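PDB 3LJS: fructokinase from Xylella fastidiosa Temecula1, which probably catalyses the ATP-dependent phosphorylation of fructose, as a kinase of the PfkB (ribokinase-like) carbohydrate kinase family. Local coordinates for residues D166-R170 / E200-L204; T230-V236 / N258-D262; N179-W185 / Y203-L208; L8-E12 / H134-S139. All coordinates share one frame; numbering follows the deposited sequence.

Interaction 1: residues D166-R170 / E200-L204. With PO4 (phosphate ion), chain C.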
loop_
_atom_site.group_PDB
_atom_site.type_symbol
_atom_site.label_atom_id
_atom_site.label_comp_id
_atom_site.label_asym_id
_atom_site.label_seq_id
_atom_site.Cartn_x
_atom_site.Cartn_y
_atom_site.Cartn_z
ATOM N N ASP B 166 -5.565 23.410 -10.654
ATOM C CA ASP B 166 -5.964 23.516 -9.251
ATOM C C ASP B 166 -4.724 23.030 -8.501
ATOM O O ASP B 166 -4.413 21.839 -8.520
ATOM C CB ASP B 166 -7.164 22.602 -8.964
ATOM C CG ASP B 166 -7.657 22.705 -7.524
ATOM O OD1 ASP B 166 -8.624 21.991 -7.179
ATOM O OD2 ASP B 166 -7.087 23.492 -6.735
ATOM N N LEU B 167 -4.012 23.953 -7.863
ATOM C CA LEU B 167 -2.775 23.613 -7.163
ATOM C C LEU B 167 -2.905 22.318 -6.378
ATOM O O LEU B 167 -2.187 21.347 -6.644
ATOM C CB LEU B 167 -2.345 24.760 -6.242
ATOM C CG LEU B 167 -0.826 24.919 -6.103
ATOM C CD1 LEU B 167 -0.226 25.204 -7.468
ATOM C CD2 LEU B 167 -0.493 26.048 -5.143
ATOM N N ASN B 168 -3.815 22.297 -5.410
ATOM C CA ASN B 168 -4.030 21.094 -4.620
ATOM C C ASN B 168 -2.686 20.608 -4.064
ATOM O O ASN B 168 -2.364 19.418 -4.114
ATOM C CB ASN B 168 -4.652 20.025 -5.517
ATOM C CG ASN B 168 -5.477 19.031 -4.747
ATOM O OD1 ASN B 168 -5.030 17.913 -4.469
ATOM N ND2 ASN B 168 -6.691 19.430 -4.385
ATOM N N PHE B 169 -1.911 21.546 -3.531
ATOM C CA PHE B 169 -0.588 21.257 -2.990
ATOM C C PHE B 169 -0.594 20.376 -1.739
ATOM O O PHE B 169 -1.186 20.724 -0.718
ATOM C CB PHE B 169 0.134 22.579 -2.707
ATOM C CG PHE B 169 1.586 22.427 -2.356
ATOM C CD1 PHE B 169 2.380 21.482 -2.995
ATOM C CD2 PHE B 169 2.171 23.260 -1.403
ATOM C CE1 PHE B 169 3.741 21.366 -2.690
ATOM C CE2 PHE B 169 3.528 23.155 -1.090
ATOM C CZ PHE B 169 4.315 22.208 -1.732
ATOM N N ARG B 170 0.078 19.233 -1.836
ATOM C CA ARG B 170 0.177 18.286 -0.730
ATOM C C ARG B 170 1.660 17.981 -0.507
ATOM O O ARG B 170 2.206 17.034 -1.080
ATOM C CB ARG B 170 -0.585 17.008 -1.071
ATOM C CG ARG B 170 -2.070 17.233 -1.334
ATOM C CD ARG B 170 -2.809 17.641 -0.068
ATOM N NE ARG B 170 -4.239 17.832 -0.303
ATOM C CZ ARG B 170 -4.786 18.943 -0.788
ATOM N NH1 ARG B 170 -4.025 19.987 -1.093
ATOM N NH2 ARG B 170 -6.099 19.010 -0.972
ATOM N N GLU B 200 -2.077 28.248 0.241
ATOM C CA GLU B 200 -1.173 28.144 -0.898
ATOM C C GLU B 200 -0.779 29.534 -1.391
ATOM O O GLU B 200 0.350 29.747 -1.838
ATOM C CB GLU B 200 -1.828 27.326 -2.015
ATOM C CG GLU B 200 -2.133 25.890 -1.592
ATOM C CD GLU B 200 -3.010 25.150 -2.583
ATOM O OE1 GLU B 200 -3.728 25.817 -3.353
ATOM O OE2 GLU B 200 -2.998 23.903 -2.580
ATOM N N LEU B 201 -1.704 30.484 -1.291
ATOM C CA LEU B 201 -1.425 31.852 -1.708
ATOM C C LEU B 201 -0.345 32.418 -0.777
ATOM O O LEU B 201 0.572 33.110 -1.221
ATOM C CB LEU B 201 -2.702 32.696 -1.630
ATOM C CG LEU B 201 -2.624 34.186 -1.983
ATOM C CD1 LEU B 201 -1.988 34.374 -3.353
ATOM C CD2 LEU B 201 -4.028 34.786 -1.954
ATOM N N ASP B 202 -0.452 32.103 0.512
ATOM C CA ASP B 202 0.525 32.569 1.490
ATOM C C ASP B 202 1.872 31.916 1.210
ATOM O O ASP B 202 2.912 32.575 1.240
ATOM C CB ASP B 202 0.068 32.231 2.913
ATOM C CG ASP B 202 -1.189 32.981 3.313
ATOM O OD1 ASP B 202 -1.288 34.184 2.983
ATOM O OD2 ASP B 202 -2.071 32.376 3.965
ATOM N N TYR B 203 1.844 30.617 0.933
ATOM C CA TYR B 203 3.056 29.868 0.623
ATOM C C TYR B 203 3.771 30.520 -0.554
ATOM O O TYR B 203 4.971 30.788 -0.498
ATOM C CB TYR B 203 2.703 28.420 0.263
ATOM C CG TYR B 203 3.841 27.655 -0.378
ATOM C CD1 TYR B 203 4.862 27.100 0.393
ATOM C CD2 TYR B 203 3.914 27.516 -1.763
ATOM C CE1 TYR B 203 5.930 26.428 -0.202
ATOM C CE2 TYR B 203 4.977 26.850 -2.369
ATOM C CZ TYR B 203 5.979 26.310 -1.584
ATOM O OH TYR B 203 7.033 25.666 -2.186
ATOM N N LEU B 204 3.022 30.772 -1.624
ATOM C CA LEU B 204 3.585 31.384 -2.820
ATOM C C LEU B 204 4.132 32.780 -2.546
ATOM O O LEU B 204 5.168 33.169 -3.093
ATOM C CB LEU B 204 2.523 31.435 -3.927
ATOM C CG LEU B 204 2.107 30.056 -4.450
ATOM C CD1 LEU B 204 0.861 30.163 -5.311
ATOM C CD2 LEU B 204 3.267 29.453 -5.236
HETATM P P PO4 C . -8.534 16.360 -2.866
HETATM O O1 PO4 C . -9.567 16.408 -1.798
HETATM O O2 PO4 C . -8.613 17.595 -3.687
HETATM O O3 PO4 C . -7.187 16.262 -2.245
HETATM O O4 PO4 C . -8.770 15.174 -3.730
HETATM O O HOH W 1 -5.488 24.550 -4.650
HETATM O O HOH W 2 -1.951 23.257 -0.106
HETATM O O HOH W 3 -5.672 22.848 -1.845
#
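The carboxylate of E200, reaching in from a helix, is bonded to the backbone of the loop that carries the ATP-binding R170: F169 N donates to E200 OE2 at 2.8 Å with an N-H...O angle of 151°. In this ribokinase-like α/β fold the loop follows strand 162-166 of the central sheet, and the acid sits near the start of helix 198-207. OE2 is met on its anti side and out of the carboxylate plane, so the bond is short without being ideally aligned. The E200 chain runs extended beyond CG, with chi2 at 169°, which carries the carboxylate from the helix across to the loop backbone. Water 2 links OE2 to F169 O, and water 3 donates to OE2 as well, giving that oxygen three donors. Its partner OE1 accepts from S197 N.

Apolar groups flank this polar core. The L167 and E200 side chains lie alongside one another, pointing opposite ways, and CD2 of L167 lies 3.6 Å from CB of E200. The side-chain directions of F169 and Y203 are roughly perpendicular, placing F169 CE2 over the centre of one face of the tyrosine ring; the ring planes themselves are 44° apart, an oblique pair that is neither a stack nor edge-to-face.

On the far side of the loop, N168 and R170 turn to a phosphate ion, probably from the crystallisation liquor. The bond from R170 NH2 to PO4 O3 is weak, but R170 is also tied to its own loop through NH1 and F169 O. N168 makes the shorter contact with the anion, its ND2 lying 2.7 Å from PO4 O2.

Interaction 2: residues T230-V236 / N258-D262; sequences TDAAGPV and NAAGD
Both segments are irregular here: T230-V236 leaves strand 226-230 and turns back toward strand 237-240, while N258-D262 runs past this turn into helix 262-275. Their backbones come closest at G234 and A259, whose CA atoms are 4.8 Å apart. G261 occupies the N-cap position of the helix.

Small side chains make the inner part of the contact. A260 directs its methyl toward the turn, where CB meets T230 CG2 at 3.6 Å and V236 CG2 at 3.8 Å. Each of these CG2 methyls stands anti to the carbonyl carbon of its own residue, and this brings them together on the same alanine.

Toward the outer end, side-chain carbon meets backbone oxygen instead. A259 CB lies 3.5 Å from D231 O and a little farther from A232 O. N258, which borders an unmodelled stretch, also comes up to A233 O through its CB, but so closely that the detail is doubtful. The interface therefore rests on van der Waals contacts. Polar links lead outward to strand 193-197, where K195 NZ donates to A260 O.

T230, D231 and G261 have each been seen to bind ATP in this protein, although no nucleotide is bound here. The sequence NAAGD before helix 262-275 matches the GAGD-type motif of PfkB kinases; as in relatives, the helix N-terminus probably forms the anion hole and the aspartate, here D262, probably acts as the base.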
loop_
_atom_site.group_PDB
_atom_site.type_symbol
_atom_site.label_atom_id
_atom_site.label_comp_id
_atom_site.label_asym_id
_atom_site.label_seq_id
_atom_site.Cartn_x
_atom_site.Cartn_y
_atom_site.Cartn_z
ATOM N N THR B 230 -9.593 29.995 -2.431
ATOM C CA THR B 230 -10.515 29.429 -1.453
ATOM C C THR B 230 -10.052 29.678 -0.019
ATOM O O THR B 230 -8.853 29.715 0.273
ATOM C CB THR B 230 -10.682 27.902 -1.647
ATOM O OG1 THR B 230 -9.409 27.253 -1.521
ATOM C CG2 THR B 230 -11.261 27.602 -3.022
ATOM N N ASP B 231 -11.018 29.862 0.870
ATOM C CA ASP B 231 -10.745 30.095 2.281
ATOM C C ASP B 231 -11.158 28.840 3.035
ATOM O O ASP B 231 -12.144 28.189 2.675
ATOM C CB ASP B 231 -11.554 31.294 2.790
ATOM C CG ASP B 231 -10.767 32.598 2.752
ATOM O OD1 ASP B 231 -10.015 32.830 1.781
ATOM O OD2 ASP B 231 -10.912 33.403 3.697
ATOM N N ALA B 232 -10.399 28.497 4.072
ATOM C CA ALA B 232 -10.697 27.320 4.882
ATOM C C ALA B 232 -12.166 27.366 5.275
ATOM O O ALA B 232 -12.867 26.355 5.223
ATOM C CB ALA B 232 -9.820 27.307 6.127
ATOM N N ALA B 233 -12.625 28.553 5.665
ATOM C CA ALA B 233 -14.017 28.741 6.041
ATOM C C ALA B 233 -14.880 28.341 4.847
ATOM O O ALA B 233 -15.329 27.197 4.761
ATOM C CB ALA B 233 -14.270 30.198 6.413
ATOM N N GLY B 234 -15.096 29.269 3.918
ATOM C CA GLY B 234 -15.906 28.948 2.756
ATOM C C GLY B 234 -16.053 29.989 1.656
ATOM O O GLY B 234 -16.284 29.609 0.509
ATOM N N PRO B 235 -15.937 31.299 1.949
ATOM C CA PRO B 235 -16.080 32.329 0.908
ATOM C C PRO B 235 -14.975 32.308 -0.151
ATOM O O PRO B 235 -13.815 32.570 0.157
ATOM C CB PRO B 235 -16.067 33.632 1.707
ATOM C CG PRO B 235 -16.578 33.218 3.050
ATOM C CD PRO B 235 -15.853 31.923 3.279
ATOM N N VAL B 236 -15.332 32.006 -1.395
ATOM C CA VAL B 236 -14.342 31.966 -2.465
ATOM C C VAL B 236 -14.226 33.318 -3.165
ATOM O O VAL B 236 -15.231 33.932 -3.526
ATOM C CB VAL B 236 -14.691 30.884 -3.511
ATOM C CG1 VAL B 236 -13.681 30.906 -4.648
ATOM C CG2 VAL B 236 -14.705 29.512 -2.847
ATOM N N ASN B 258 -15.785 22.519 3.851
ATOM C CA ASN B 258 -16.581 23.658 3.404
ATOM C C ASN B 258 -15.829 24.401 2.308
ATOM O O ASN B 258 -16.435 25.041 1.445
ATOM C CB ASN B 258 -16.842 24.613 4.568
ATOM C CG ASN B 258 -17.059 23.886 5.879
ATOM O OD1 ASN B 258 -17.895 22.987 5.975
ATOM N ND2 ASN B 258 -16.306 24.278 6.903
ATOM N N ALA B 259 -14.504 24.318 2.361
ATOM C CA ALA B 259 -13.653 24.965 1.370
ATOM C C ALA B 259 -13.893 24.289 0.020
ATOM O O ALA B 259 -13.944 23.060 -0.064
ATOM C CB ALA B 259 -12.184 24.837 1.775
ATOM N N ALA B 260 -14.044 25.096 -1.026
ATOM C CA ALA B 260 -14.292 24.586 -2.374
ATOM C C ALA B 260 -13.230 23.586 -2.833
ATOM O O ALA B 260 -12.043 23.914 -2.905
ATOM C CB ALA B 260 -14.367 25.746 -3.348
ATOM N N GLY B 261 -13.666 22.371 -3.159
ATOM C CA GLY B 261 -12.740 21.341 -3.594
ATOM C C GLY B 261 -12.925 20.851 -5.018
ATOM O O GLY B 261 -13.293 21.616 -5.913
ATOM N N ASP B 262 -12.683 19.562 -5.229
ATOM C CA ASP B 262 -12.795 18.990 -6.562
ATOM C C ASP B 262 -14.185 19.036 -7.179
ATOM O O ASP B 262 -14.309 19.158 -8.395
ATOM C CB ASP B 262 -12.274 17.555 -6.566
ATOM C CG ASP B 262 -10.849 17.456 -6.049
ATOM O OD1 ASP B 262 -10.050 18.391 -6.293
ATOM O OD2 ASP B 262 -10.530 16.442 -5.407
#

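Interaction 3: residues N179-W185 / Y203-L208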
loop_
_atom_site.group_PDB
_atom_site.type_symbol
_atom_site.label_atom_id
_atom_site.label_comp_id
_atom_site.label_asym_id
_atom_site.label_seq_id
_atom_site.Cartn_x
_atom_site.Cartn_y
_atom_site.Cartn_z
ATOM N N ASN B 179 12.654 21.589 -3.043
ATOM C CA ASN B 179 11.800 22.773 -3.082
ATOM C C ASN B 179 10.870 22.702 -4.291
ATOM O O ASN B 179 11.312 22.829 -5.430
ATOM C CB ASN B 179 12.647 24.043 -3.182
ATOM C CG ASN B 179 11.840 25.303 -2.919
ATOM O OD1 ASN B 179 10.651 25.368 -3.232
ATOM N ND2 ASN B 179 12.486 26.314 -2.350
ATOM N N PRO B 180 9.568 22.497 -4.054
ATOM C CA PRO B 180 8.570 22.406 -5.126
ATOM C C PRO B 180 8.187 23.731 -5.787
ATOM O O PRO B 180 7.542 23.742 -6.839
ATOM C CB PRO B 180 7.383 21.746 -4.430
ATOM C CG PRO B 180 7.490 22.267 -3.033
ATOM C CD PRO B 180 8.970 22.162 -2.747
ATOM N N ALA B 181 8.594 24.840 -5.176
ATOM C CA ALA B 181 8.270 26.170 -5.691
ATOM C C ALA B 181 8.432 26.318 -7.202
ATOM O O ALA B 181 7.529 26.796 -7.889
ATOM C CB ALA B 181 9.117 27.224 -4.974
ATOM N N SER B 182 9.587 25.910 -7.712
ATOM C CA SER B 182 9.887 26.009 -9.134
ATOM C C SER B 182 8.829 25.390 -10.053
ATOM O O SER B 182 8.366 26.027 -11.001
ATOM C CB SER B 182 11.244 25.365 -9.412
ATOM O OG SER B 182 11.586 25.508 -10.775
ATOM N N ARG B 183 8.452 24.146 -9.780
ATOM C CA ARG B 183 7.455 23.467 -10.603
ATOM C C ARG B 183 6.073 24.085 -10.456
ATOM O O ARG B 183 5.342 24.225 -11.437
ATOM C CB ARG B 183 7.395 21.985 -10.246
ATOM C CG ARG B 183 8.619 21.217 -10.683
ATOM C CD ARG B 183 8.597 19.829 -10.106
ATOM N NE ARG B 183 9.876 19.161 -10.299
ATOM C CZ ARG B 183 10.256 18.081 -9.630
ATOM N NH1 ARG B 183 9.448 17.544 -8.724
ATOM N NH2 ARG B 183 11.450 17.547 -9.862
ATOM N N LEU B 184 5.714 24.453 -9.233
ATOM C CA LEU B 184 4.417 25.059 -8.992
ATOM C C LEU B 184 4.281 26.345 -9.804
ATOM O O LEU B 184 3.264 26.556 -10.462
ATOM C CB LEU B 184 4.227 25.344 -7.499
ATOM C CG LEU B 184 4.253 24.094 -6.608
ATOM C CD1 LEU B 184 4.065 24.485 -5.146
ATOM C CD2 LEU B 184 3.154 23.132 -7.050
ATOM N N TRP B 185 5.301 27.201 -9.770
ATOM C CA TRP B 185 5.245 28.450 -10.531
ATOM C C TRP B 185 5.181 28.188 -12.032
ATOM O O TRP B 185 4.505 28.910 -12.759
ATOM C CB TRP B 185 6.453 29.348 -10.225
ATOM C CG TRP B 185 6.301 30.172 -8.977
ATOM C CD1 TRP B 185 7.043 30.075 -7.832
ATOM C CD2 TRP B 185 5.341 31.211 -8.747
ATOM N NE1 TRP B 185 6.604 30.990 -6.904
ATOM C CE2 TRP B 185 5.563 31.701 -7.438
ATOM C CE3 TRP B 185 4.318 31.777 -9.518
ATOM C CZ2 TRP B 185 4.796 32.730 -6.884
ATOM C CZ3 TRP B 185 3.553 32.803 -8.966
ATOM C CH2 TRP B 185 3.799 33.268 -7.659
ATOM N N TYR B 203 1.844 30.617 0.933
ATOM C CA TYR B 203 3.056 29.868 0.623
ATOM C C TYR B 203 3.771 30.520 -0.554
ATOM O O TYR B 203 4.971 30.788 -0.498
ATOM C CB TYR B 203 2.703 28.420 0.263
ATOM C CG TYR B 203 3.841 27.655 -0.378
ATOM C CD1 TYR B 203 4.862 27.100 0.393
ATOM C CD2 TYR B 203 3.914 27.516 -1.763
ATOM C CE1 TYR B 203 5.930 26.428 -0.202
ATOM C CE2 TYR B 203 4.977 26.850 -2.369
ATOM C CZ TYR B 203 5.979 26.310 -1.584
ATOM O OH TYR B 203 7.033 25.666 -2.186
ATOM N N LEU B 204 3.022 30.772 -1.624
ATOM C CA LEU B 204 3.585 31.384 -2.820
ATOM C C LEU B 204 4.132 32.780 -2.546
ATOM O O LEU B 204 5.168 33.169 -3.093
ATOM C CB LEU B 204 2.523 31.435 -3.927
ATOM C CG LEU B 204 2.107 30.056 -4.450
ATOM C CD1 LEU B 204 0.861 30.163 -5.311
ATOM C CD2 LEU B 204 3.267 29.453 -5.236
ATOM N N ALA B 205 3.437 33.534 -1.701
ATOM C CA ALA B 205 3.877 34.882 -1.361
ATOM C C ALA B 205 5.223 34.793 -0.650
ATOM O O ALA B 205 6.126 35.595 -0.896
ATOM C CB ALA B 205 2.849 35.562 -0.466
ATOM N N ASN B 206 5.352 33.803 0.227
ATOM C CA ASN B 206 6.587 33.609 0.969
ATOM C C ASN B 206 7.748 33.291 0.035
ATOM O O ASN B 206 8.856 33.786 0.232
ATOM C CB ASN B 206 6.424 32.486 2.002
ATOM C CG ASN B 206 5.435 32.842 3.102
ATOM O OD1 ASN B 206 5.513 33.920 3.696
ATOM N ND2 ASN B 206 4.506 31.932 3.386
ATOM N N THR B 207 7.502 32.478 -0.989
ATOM C CA THR B 207 8.564 32.127 -1.924
ATOM C C THR B 207 9.024 33.358 -2.692
ATOM O O THR B 207 10.077 33.345 -3.329
ATOM C CB THR B 207 8.112 31.071 -2.954
ATOM O OG1 THR B 207 7.246 31.683 -3.919
ATOM C CG2 THR B 207 7.387 29.926 -2.264
ATOM N N LEU B 208 8.228 34.418 -2.639
ATOM C CA LEU B 208 8.566 35.656 -3.331
ATOM C C LEU B 208 9.024 36.709 -2.330
ATOM O O LEU B 208 9.434 37.803 -2.716
ATOM C CB LEU B 208 7.351 36.198 -4.090
ATOM C CG LEU B 208 6.743 35.385 -5.237
ATOM C CD1 LEU B 208 5.527 36.125 -5.779
ATOM C CD2 LEU B 208 7.773 35.178 -6.337
#
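Helices 181-185 and 203-207 run at 113° to one another, with their axes 11.3 Å apart at closest approach and A181 opposite T207. W185 bridges this gap. Its indole NE1 donates to T207 OG1 at 3.1 Å, nearly straight at 163°. The acceptor lies in the ring plane, at the edge of the indole. OG1 in turn donates to L204 O, one turn back in its own helix; chi1 of 74° sets this oxygen between the backbone N and the carbonyl carbon, where it can serve both bonds.

Over one face of the indole comes L204, whose CD2 stands 4.2 Å from the centroid of the five-membered ring in a CH-pi contact. L208 reaches the six-membered part, with CD1 3.6 Å from W185 CZ2. Farther along, L184 lies athwart the Y203 side chain and sets its CD1 3.8 Å from Y203 CE2. The tyrosine hydroxyl lies against P180 CG at 3.5 Å, close to where N179 OD1 caps A181 N.

Beyond the pair, helix 212-220 packs on W185 and L204 through V215, while R183 points to helix 143-158 and L184 touches the loop after strand 130-136 at S137.

Interaction 4: residues L8-E12 / H134-S139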
loop_
_atom_site.group_PDB
_atom_site.type_symbol
_atom_site.label_atom_id
_atom_site.label_comp_id
_atom_site.label_asym_id
_atom_site.label_seq_id
_atom_site.Cartn_x
_atom_site.Cartn_y
_atom_site.Cartn_z
ATOM N N LEU B 8 -10.874 17.312 -20.315
ATOM C CA LEU B 8 -9.828 16.329 -20.138
ATOM C C LEU B 8 -9.171 16.522 -18.775
ATOM O O LEU B 8 -8.552 17.550 -18.513
ATOM C CB LEU B 8 -8.844 16.493 -21.300
ATOM C CG LEU B 8 -7.428 15.947 -21.343
ATOM C CD1 LEU B 8 -7.277 14.759 -20.441
ATOM C CD2 LEU B 8 -7.093 15.616 -22.799
ATOM N N CYS B 9 -9.352 15.542 -17.896
ATOM C CA CYS B 9 -8.779 15.594 -16.551
ATOM C C CYS B 9 -7.554 14.701 -16.528
ATOM O O CYS B 9 -7.650 13.500 -16.761
ATOM C CB CYS B 9 -9.799 15.109 -15.521
ATOM S SG CYS B 9 -11.237 16.196 -15.367
ATOM N N PHE B 10 -6.402 15.288 -16.232
ATOM C CA PHE B 10 -5.161 14.530 -16.238
ATOM C C PHE B 10 -4.459 14.377 -14.898
ATOM O O PHE B 10 -4.426 15.299 -14.090
ATOM C CB PHE B 10 -4.180 15.174 -17.224
ATOM C CG PHE B 10 -2.811 14.560 -17.191
ATOM C CD1 PHE B 10 -2.549 13.381 -17.879
ATOM C CD2 PHE B 10 -1.797 15.132 -16.425
ATOM C CE1 PHE B 10 -1.291 12.778 -17.802
ATOM C CE2 PHE B 10 -0.540 14.535 -16.342
ATOM C CZ PHE B 10 -0.290 13.358 -17.030
ATOM N N GLY B 11 -3.871 13.208 -14.674
ATOM C CA GLY B 11 -3.138 13.019 -13.442
ATOM C C GLY B 11 -3.303 11.700 -12.729
ATOM O O GLY B 11 -3.279 10.626 -13.330
ATOM N N GLU B 12 -3.485 11.786 -11.419
ATOM C CA GLU B 12 -3.611 10.589 -10.628
ATOM C C GLU B 12 -5.020 10.228 -10.208
ATOM O O GLU B 12 -5.848 11.088 -9.897
ATOM C CB GLU B 12 -2.723 10.686 -9.380
ATOM C CG GLU B 12 -3.328 11.446 -8.198
ATOM C CD GLU B 12 -3.413 12.956 -8.409
ATOM O OE1 GLU B 12 -3.050 13.442 -9.506
ATOM O OE2 GLU B 12 -3.847 13.662 -7.466
ATOM N N HIS B 134 -7.558 19.817 -17.463
ATOM C CA HIS B 134 -7.406 20.111 -16.040
ATOM C C HIS B 134 -6.349 19.247 -15.375
ATOM O O HIS B 134 -6.318 18.036 -15.578
ATOM C CB HIS B 134 -8.740 19.923 -15.305
ATOM C CG HIS B 134 -8.668 20.266 -13.846
ATOM N ND1 HIS B 134 -8.567 19.309 -12.856
ATOM C CD2 HIS B 134 -8.615 21.462 -13.221
ATOM C CE1 HIS B 134 -8.452 19.906 -11.683
ATOM N NE2 HIS B 134 -8.478 21.212 -11.874
ATOM N N ALA B 135 -5.492 19.876 -14.574
ATOM C CA ALA B 135 -4.429 19.160 -13.868
ATOM C C ALA B 135 -4.230 19.728 -12.464
ATOM O O ALA B 135 -4.724 20.809 -12.151
ATOM C CB ALA B 135 -3.124 19.249 -14.656
ATOM N N CYS B 136 -3.506 18.983 -11.630
ATOM C CA CYS B 136 -3.215 19.374 -10.250
ATOM C C CYS B 136 -1.717 19.180 -10.007
ATOM O O CYS B 136 -1.043 18.573 -10.832
ATOM C CB CYS B 136 -4.037 18.518 -9.282
ATOM S SG CYS B 136 -5.837 18.800 -9.440
ATOM N N SER B 137 -1.191 19.679 -8.889
ATOM C CA SER B 137 0.249 19.561 -8.638
ATOM C C SER B 137 0.758 18.178 -8.232
ATOM O O SER B 137 1.969 17.948 -8.212
ATOM C CB SER B 137 0.704 20.591 -7.591
ATOM O OG SER B 137 0.244 20.248 -6.296
ATOM N N ASN B 138 -0.140 17.252 -7.917
ATOM C CA ASN B 138 0.307 15.922 -7.519
ATOM C C ASN B 138 1.015 15.191 -8.649
ATOM O O ASN B 138 1.839 14.310 -8.402
ATOM C CB ASN B 138 -0.865 15.099 -6.991
ATOM C CG ASN B 138 -1.429 15.677 -5.714
ATOM O OD1 ASN B 138 -0.681 15.991 -4.784
ATOM N ND2 ASN B 138 -2.751 15.835 -5.661
ATOM N N SER B 139 0.711 15.566 -9.886
ATOM C CA SER B 139 1.370 14.944 -11.032
ATOM C C SER B 139 2.649 15.721 -11.368
ATOM O O SER B 139 3.108 15.727 -12.511
ATOM C CB SER B 139 0.433 14.903 -12.247
ATOM O OG SER B 139 0.059 16.205 -12.660
HETATM O O HOH W 4 -2.648 16.477 -12.423
#
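E12 and N138 meet with their flat groups almost perpendicular, the carboxylate and amide planes being 87° apart. N138 ND2 donates to E12 OE2 at 3.0 Å from above the carboxylate plane, and the 136° N-H...O angle shows a bent bond. A bend at chi2 (-72°) folds the glutamate chain back toward the asparagine, so that OE2 also lies 3.3 Å from N138 CB. The same amide nitrogen has a weak second bond to N168 OD1.

On the sheet face covered by helix 143-158, the F10 ring comes near S139, CE2 lying 4.1 Å from S139 OG in an oblique approach. The ring also meets F117 edge-to-face and packs on V148 and T149 of that helix. C9 and H134 project together from the face covered by helix 38-49, where V42 touches both.

The alternation of C9 and F10 follows from two parallel strands in register at C9 and H134. H134 N donates to L8 O at 2.7 Å, and H134 O receives F10 N at 2.8 Å. Beyond F10 the backbones part and water 4 fills in: it donates to F10 O at 2.7 Å, accepts from C136 N at 2.8 Å and is hydrogen-bonded to S139 OG. G11 packs its CA near S139 CB, in a positive-phi conformation that glycine readily takes.

Strands 6-10 and 130-136 are neighbours but not consecutive (order 2-1-4-5), and the helices after them cover different faces. Such a topological switch point typically leaves a crevice at the strand C-termini; here N138 lies there, near R170 and the phosphate.

In the fold
Interactions 4, 1 and 2 follow one another along the chain and lie at the C-terminal ends of the central strands, while interaction 3 lies outside the sheet among the helices. Interaction 4 joins interaction 1 through probable hydrogen bonds from S137 OG to L167 O (2.7 Å) and D166 N to A135 O (3.1 Å). Interactions 1 and 3 share Y203 and L204, and F169 CZ packs on P180 CG at 3.4 Å. Interaction 2, centred about 13 Å from interaction 1, approaches it where N168 ND2 lies 4.0 Å from D262 OD1. The phosphate lies near this junction, with ATP-binding residues in interaction 1 (R170) and interaction 2 (T230, D231, G261), consistent with a shared nucleotide cleft.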